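Local coordinates for signal transduction histidine-protein kinase/phosphatase MprB (Mycobacterium hassiacum, PDB 6BLK) that probably autophosphorylates a histidine with ATP as a two-component sensor kinase and, in its phosphatase role, removes phosphate, here represented by its ATP- and magnesium-binding catalytic domain, at residues V33-W38 with V70-I75; Q94-V99 with V135-P140. All blocks are in the same frame, centred on the assembly; numbering follows the deposited sequence. Where two conformers were deposited one is given.

Interaction 1 of 2, residues V33-W38 with V70-I75; sequences VTVTPW and VRLYQI
Two parallel strands of a beta-alpha-beta unit meet where Thr-34 and Val-35 pair with Arg-71 and Leu-72, the helix 44-60 lying between them in sequence. The short strand axes come within 4.6 Å of each other at an angle of 19°. Parallel register is fixed by three backbone bonds: Thr-34 N to Val-70 O, Leu-72 N to Thr-34 O, and Thr-36 N to Leu-72 O at 2.9 Å, the last reaching one residue past the regular pairing. Thr-34 is thus gripped through both its N-H and its carbonyl, and that carbonyl also receives a CA-H contact from Arg-71.

On the face carrying Thr-34 and Arg-71, the arginine chain bends at chi2, and its NH1 gives a hydrogen bond to Thr-34 OG1 at 2.8 Å. The oxygen lies in the guanidinium plane, although the angle at the hydrogen is only 141°. The threonine's other branch, CG2, meets Tyr-73 OH at 3.1 Å, so its two branches engage different side chains.

On the face of Val-35 and Leu-72, Val-35 CG1 touches Leu-72 CB at 4.2 Å, and helix 11-25 covers both side chains through Ile-15. Leu-72 CD2 packs against Trp-38 CB at 3.9 Å. Further along, Gln-74 CD approaches the edge of the indole at Trp-38 CZ3 (3.6 Å), with amide and ring planes 60° apart; Gln-74 NE2 bonds to Asp-76 O.

Paired parallel strands joined through a helix, with an aliphatic face turned to helix 11-25, belong to the alpha/beta sandwich of the histidine kinase, gyrase B and HSP90-like ATPase fold.

Interaction 2 of 2, residues Q94-V99 with V135-P140; sequences QERHLV and VDYADP
Arg-96 places NH2 of its guanidinium over the ring of Tyr-137, a cation-pi contact. NH2 stands 3.2 Å above the ring plane, over its centre, and CZ is 4.5 Å from the centroid, 2° off the ring normal. Guanidinium and ring planes are 84° apart, which makes this a perpendicular approach, edge of the cation to face of the phenol, and not a flat stack.

Along the same side chain, Asp-136 CA lies over the centre of one guanidinium face, 4.0 Å above the plane. Asp-136 OD1 is 3.7 Å from Arg-96 NH1, a long ion pair in which the oxygen sits well out of the guanidinium plane and no N-H points at it. Nearer the backbone, Val-135 CG1 packs against Arg-96 CB and CG, each at 3.6 Å, and touches Val-99 CB at 4.2 Å. Val-135 reaches both because CG1 sits between its backbone N and carbonyl carbon (chi1 54°).

The arginine chain is extended from CG to NE, and NE gives a hydrogen bond to Ile-91 O, which helps fix the guanidinium; NH2 also hydrogen-bonds outside the two segments. Asp-136 OD1 takes the N-H of Tyr-137 through its anti lone pair at 2.7 Å, while OD2 forms a salt bridge with Arg-134. Pro-145 touches the Tyr-137 side chain, and Thr-147 and Ile-149 of strand 147-154 touch Val-135.

With no hydrogen bond between the two segments, Arg-96, in the loop between strand 79-85 and helix 118-128 beside the bound ATP, is held to strand 132-137 by aliphatic contact, cation-pi attraction and a long, undirected charge attraction. The carboxylate probably helps stabilise the arginine's positive charge, its two oxygens serving different arginines.

In the fold
Both contacts reach one mixed sheet, with centres 21 Å apart and nearest atoms about 10 Å apart, so they do not touch. Both segments of interaction 1 precede those of interaction 2 along the chain. Interaction 1 pairs strands 30-40 and 67-76; the sheet then continues through 79-85 and 147-154 to 132-137, the strand that carries interaction 2. There the partner is the loop between strand 79-85 and helix 118-128. The side chain of Val-99 in that loop lies about 5 Å from the bound ATP, whereas the Val-70 side chain is about 12 Å from it. Interaction 1 thus belongs to the sheet framework, and interaction 2 joins it to the nucleotide-site loop.

Interaction 1 of 2, residues V33-W38 with V70-I75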
loop_
_atom_site.group_PDB
_atom_site.type_symbol
_atom_site.label_atom_id
_atom_site.label_comp_id
_atom_site.label_asym_id
_atom_site.label_seq_id
_atom_site.Cartn_x
_atom_site.Cartn_y
_atom_site.Cartn_z
ATOM N N VAL A 33 0.080 11.355 -6.833
ATOM C CA VAL A 33 -1.096 10.994 -6.056
ATOM C C VAL A 33 -2.332 11.304 -6.878
ATOM O O VAL A 33 -2.490 12.418 -7.388
ATOM C CB VAL A 33 -1.122 11.716 -4.696
ATOM C CG1 VAL A 33 -2.268 11.236 -3.841
ATOM C CG2 VAL A 33 0.156 11.492 -3.982
ATOM N N THR A 34 -3.171 10.291 -7.065
ATOM C CA THR A 34 -4.443 10.437 -7.769
ATOM C C THR A 34 -5.488 9.658 -6.967
ATOM O O THR A 34 -5.563 8.435 -7.086
ATOM C CB THR A 34 -4.361 9.913 -9.195
ATOM O OG1 THR A 34 -3.195 10.452 -9.840
ATOM C CG2 THR A 34 -5.591 10.306 -9.978
ATOM N N VAL A 35 -6.298 10.353 -6.171
ATOM C CA VAL A 35 -7.195 9.694 -5.213
ATOM C C VAL A 35 -8.619 10.166 -5.472
ATOM O O VAL A 35 -8.949 11.340 -5.254
ATOM C CB VAL A 35 -6.762 9.962 -3.764
ATOM C CG1 VAL A 35 -7.696 9.391 -2.753
ATOM C CG2 VAL A 35 -5.393 9.346 -3.543
ATOM N N THR A 36 -9.461 9.261 -5.958
ATOM C CA THR A 36 -10.865 9.618 -6.040
ATOM C C THR A 36 -11.491 9.547 -4.644
ATOM O O THR A 36 -11.138 8.686 -3.842
ATOM C CB THR A 36 -11.616 8.706 -7.010
ATOM O OG1 THR A 36 -12.783 9.389 -7.511
ATOM C CG2 THR A 36 -12.056 7.422 -6.341
ATOM N N PRO A 37 -12.401 10.474 -4.321
ATOM C CA PRO A 37 -13.057 10.442 -2.999
ATOM C C PRO A 37 -13.789 9.130 -2.754
ATOM O O PRO A 37 -14.700 8.747 -3.510
ATOM C CB PRO A 37 -14.037 11.619 -3.050
ATOM C CG PRO A 37 -13.397 12.572 -4.055
ATOM C CD PRO A 37 -12.764 11.688 -5.077
ATOM N N TRP A 38 -13.432 8.491 -1.642
ATOM C CA TRP A 38 -13.923 7.155 -1.287
ATOM C C TRP A 38 -14.074 7.024 0.222
ATOM O O TRP A 38 -13.133 7.249 0.972
ATOM C CB TRP A 38 -12.987 6.076 -1.812
ATOM C CG TRP A 38 -13.562 4.720 -1.831
ATOM C CD1 TRP A 38 -13.251 3.644 -1.027
ATOM C CD2 TRP A 38 -14.559 4.272 -2.740
ATOM N NE1 TRP A 38 -14.039 2.562 -1.376
ATOM C CE2 TRP A 38 -14.854 2.928 -2.418
ATOM C CE3 TRP A 38 -15.254 4.887 -3.775
ATOM C CZ2 TRP A 38 -15.788 2.193 -3.119
ATOM C CZ3 TRP A 38 -16.183 4.168 -4.469
ATOM C CH2 TRP A 38 -16.445 2.817 -4.138
ATOM N N VAL A 70 0.447 6.614 -6.196
ATOM C CA VAL A 70 -0.558 6.356 -5.176
ATOM C C VAL A 70 -1.890 6.659 -5.842
ATOM O O VAL A 70 -2.261 7.827 -6.005
ATOM C CB VAL A 70 -0.377 7.213 -3.921
ATOM C CG1 VAL A 70 -1.403 6.850 -2.895
ATOM C CG2 VAL A 70 1.056 7.109 -3.374
ATOM N N ARG A 71 -2.599 5.625 -6.255
ATOM C CA ARG A 71 -3.772 5.803 -7.096
ATOM C C ARG A 71 -4.940 5.074 -6.469
ATOM O O ARG A 71 -4.814 3.930 -6.051
ATOM C CB ARG A 71 -3.555 5.288 -8.527
ATOM C CG ARG A 71 -2.164 5.536 -9.143
ATOM C CD ARG A 71 -1.972 6.883 -9.760
ATOM N NE ARG A 71 -0.662 6.985 -10.403
ATOM C CZ ARG A 71 -0.128 8.127 -10.820
ATOM N NH1 ARG A 71 -0.792 9.268 -10.668
ATOM N NH2 ARG A 71 1.061 8.126 -11.400
ATOM N N LEU A 72 -6.071 5.745 -6.396
ATOM C CA LEU A 72 -7.275 5.125 -5.863
ATOM C C LEU A 72 -8.399 5.465 -6.826
ATOM O O LEU A 72 -8.729 6.641 -7.020
ATOM C CB LEU A 72 -7.580 5.586 -4.424
ATOM C CG LEU A 72 -8.694 4.850 -3.684
ATOM C CD1 LEU A 72 -8.561 5.111 -2.193
ATOM C CD2 LEU A 72 -10.012 5.348 -4.174
ATOM N N TYR A 73 -8.976 4.435 -7.434
ATOM C CA TYR A 73 -10.059 4.593 -8.385
ATOM C C TYR A 73 -11.174 3.638 -8.023
ATOM O O TYR A 73 -10.914 2.517 -7.597
ATOM C CB TYR A 73 -9.592 4.294 -9.798
ATOM C CG TYR A 73 -8.747 5.358 -10.425
ATOM C CD1 TYR A 73 -9.322 6.529 -10.904
ATOM C CD2 TYR A 73 -7.382 5.192 -10.564
ATOM C CE1 TYR A 73 -8.539 7.512 -11.505
ATOM C CE2 TYR A 73 -6.615 6.144 -11.141
ATOM C CZ TYR A 73 -7.182 7.301 -11.606
ATOM O OH TYR A 73 -6.336 8.232 -12.203
ATOM N N GLN A 74 -12.409 4.077 -8.239
ATOM C CA GLN A 74 -13.566 3.189 -8.130
ATOM C C GLN A 74 -13.546 2.166 -9.267
ATOM O O GLN A 74 -13.288 2.512 -10.414
ATOM C CB GLN A 74 -14.856 4.008 -8.211
ATOM C CG GLN A 74 -16.131 3.175 -8.032
ATOM C CD GLN A 74 -17.373 4.008 -7.838
ATOM O OE1 GLN A 74 -17.356 5.225 -7.970
ATOM N NE2 GLN A 74 -18.484 3.337 -7.514
ATOM N N ILE A 75 -13.813 0.900 -8.957
ATOM C CA ILE A 75 -13.813 -0.159 -9.963
ATOM C C ILE A 75 -15.179 -0.826 -10.151
ATOM O O ILE A 75 -15.365 -1.519 -11.161
ATOM C CB ILE A 75 -12.734 -1.230 -9.656
ATOM C CG1 ILE A 75 -13.009 -1.915 -8.296
ATOM C CG2 ILE A 75 -11.364 -0.617 -9.694
ATOM C CD1 ILE A 75 -12.126 -3.140 -8.002
#

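Interaction 2 of 2, residues Q94-V99 with V135-P140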
loop_
_atom_site.group_PDB
_atom_site.type_symbol
_atom_site.label_atom_id
_atom_site.label_comp_id
_atom_site.label_asym_id
_atom_site.label_seq_id
_atom_site.Cartn_x
_atom_site.Cartn_y
_atom_site.Cartn_z
ATOM N N GLN A 94 7.593 -15.861 -8.293
ATOM C CA GLN A 94 7.645 -17.046 -7.443
ATOM C C GLN A 94 7.536 -16.709 -5.958
ATOM O O GLN A 94 7.047 -17.538 -5.181
ATOM C CB GLN A 94 8.932 -17.840 -7.722
ATOM C CG GLN A 94 10.252 -17.142 -7.389
ATOM C CD GLN A 94 10.764 -16.207 -8.503
ATOM O OE1 GLN A 94 10.065 -15.937 -9.491
ATOM N NE2 GLN A 94 11.999 -15.724 -8.342
ATOM N N GLU A 95 7.957 -15.508 -5.557
ATOM C CA GLU A 95 7.879 -15.043 -4.177
ATOM C C GLU A 95 6.528 -14.437 -3.820
ATOM O O GLU A 95 6.308 -14.124 -2.646
ATOM C CB GLU A 95 8.953 -13.984 -3.912
ATOM C CG GLU A 95 10.376 -14.490 -3.994
ATOM C CD GLU A 95 11.395 -13.451 -3.596
ATOM O OE1 GLU A 95 11.085 -12.231 -3.622
ATOM O OE2 GLU A 95 12.523 -13.856 -3.234
ATOM N N ARG A 96 5.659 -14.185 -4.787
ATOM C CA ARG A 96 4.493 -13.359 -4.497
ATOM C C ARG A 96 3.534 -14.037 -3.519
ATOM O O ARG A 96 2.659 -13.350 -2.988
ATOM C CB ARG A 96 3.770 -12.959 -5.780
ATOM C CG ARG A 96 4.517 -11.897 -6.571
ATOM C CD ARG A 96 3.905 -11.595 -7.864
ATOM N NE ARG A 96 4.849 -10.833 -8.645
ATOM C CZ ARG A 96 4.788 -10.701 -9.951
ATOM N NH1 ARG A 96 3.815 -11.268 -10.639
ATOM N NH2 ARG A 96 5.746 -10.015 -10.565
ATOM N N HIS A 97 3.732 -15.334 -3.226
ATOM C CA HIS A 97 2.960 -16.090 -2.238
ATOM C C HIS A 97 3.565 -16.046 -0.827
ATOM O O HIS A 97 2.943 -16.546 0.125
ATOM C CB HIS A 97 2.840 -17.563 -2.683
ATOM C CG HIS A 97 4.143 -18.295 -2.668
ATOM N ND1 HIS A 97 4.746 -18.732 -1.506
ATOM C CD2 HIS A 97 4.976 -18.642 -3.676
ATOM C CE1 HIS A 97 5.892 -19.323 -1.800
ATOM N NE2 HIS A 97 6.053 -19.282 -3.111
ATOM N N LEU A 98 4.772 -15.518 -0.657
ATOM C CA LEU A 98 5.284 -15.239 0.676
ATOM C C LEU A 98 5.001 -13.812 1.094
ATOM O O LEU A 98 5.114 -13.481 2.278
ATOM C CB LEU A 98 6.802 -15.480 0.744
ATOM C CG LEU A 98 7.349 -16.913 0.848
ATOM C CD1 LEU A 98 8.898 -16.941 0.759
ATOM C CD2 LEU A 98 6.875 -17.562 2.145
ATOM N N VAL A 99 4.628 -12.959 0.146
ATOM C CA VAL A 99 4.322 -11.585 0.485
ATOM C C VAL A 99 3.049 -11.600 1.323
ATOM O O VAL A 99 2.092 -12.331 1.020
ATOM C CB VAL A 99 4.170 -10.732 -0.791
ATOM C CG1 VAL A 99 3.803 -9.279 -0.456
ATOM C CG2 VAL A 99 5.424 -10.745 -1.590
ATOM N N VAL A 135 -0.160 -8.591 -5.179
ATOM C CA VAL A 135 1.120 -7.987 -5.522
ATOM C C VAL A 135 1.413 -8.324 -6.973
ATOM O O VAL A 135 1.071 -9.401 -7.472
ATOM C CB VAL A 135 2.247 -8.462 -4.562
ATOM C CG1 VAL A 135 2.310 -9.974 -4.507
ATOM C CG2 VAL A 135 3.623 -7.909 -4.975
ATOM N N ASP A 136 2.048 -7.378 -7.670
ATOM C CA ASP A 136 2.383 -7.546 -9.076
ATOM C C ASP A 136 3.556 -6.612 -9.362
ATOM O O ASP A 136 3.979 -5.858 -8.489
ATOM C CB ASP A 136 1.160 -7.237 -9.952
ATOM C CG ASP A 136 1.169 -7.952 -11.299
ATOM O OD1 ASP A 136 2.250 -8.181 -11.891
ATOM O OD2 ASP A 136 0.051 -8.261 -11.780
ATOM N N TYR A 137 4.061 -6.650 -10.588
ATOM C CA TYR A 137 5.018 -5.636 -11.020
ATOM C C TYR A 137 4.292 -4.334 -11.320
ATOM O O TYR A 137 3.152 -4.333 -11.796
ATOM C CB TYR A 137 5.780 -6.076 -12.271
ATOM C CG TYR A 137 6.868 -7.076 -12.052
ATOM C CD1 TYR A 137 7.632 -7.080 -10.895
ATOM C CD2 TYR A 137 7.101 -8.047 -12.997
ATOM C CE1 TYR A 137 8.649 -8.010 -10.724
ATOM C CE2 TYR A 137 8.096 -8.979 -12.832
ATOM C CZ TYR A 137 8.852 -8.963 -11.700
ATOM O OH TYR A 137 9.843 -9.915 -11.563
ATOM N N ALA A 138 4.950 -3.214 -11.020
ATOM C CA ALA A 138 4.388 -1.909 -11.383
ATOM C C ALA A 138 4.435 -1.662 -12.896
ATOM O O ALA A 138 3.482 -1.112 -13.471
ATOM C CB ALA A 138 5.119 -0.808 -10.621
ATOM N N ASP A 139 5.522 -2.057 -13.566
ATOM C CA ASP A 139 5.628 -1.924 -15.019
ATOM C C ASP A 139 6.552 -3.017 -15.531
ATOM O O ASP A 139 7.783 -2.861 -15.532
ATOM C CB ASP A 139 6.127 -0.549 -15.438
ATOM C CG ASP A 139 6.105 -0.364 -16.937
ATOM O OD1 ASP A 139 5.922 -1.369 -17.650
ATOM O OD2 ASP A 139 6.292 0.777 -17.398
ATOM N N PRO A 140 6.002 -4.141 -15.978
ATOM C CA PRO A 140 6.840 -5.264 -16.424
ATOM C C PRO A 140 7.773 -4.913 -17.563
ATOM O O PRO A 140 8.801 -5.581 -17.722
ATOM C CB PRO A 140 5.809 -6.326 -16.843
ATOM C CG PRO A 140 4.577 -5.989 -16.093
ATOM C CD PRO A 140 4.581 -4.497 -15.897
#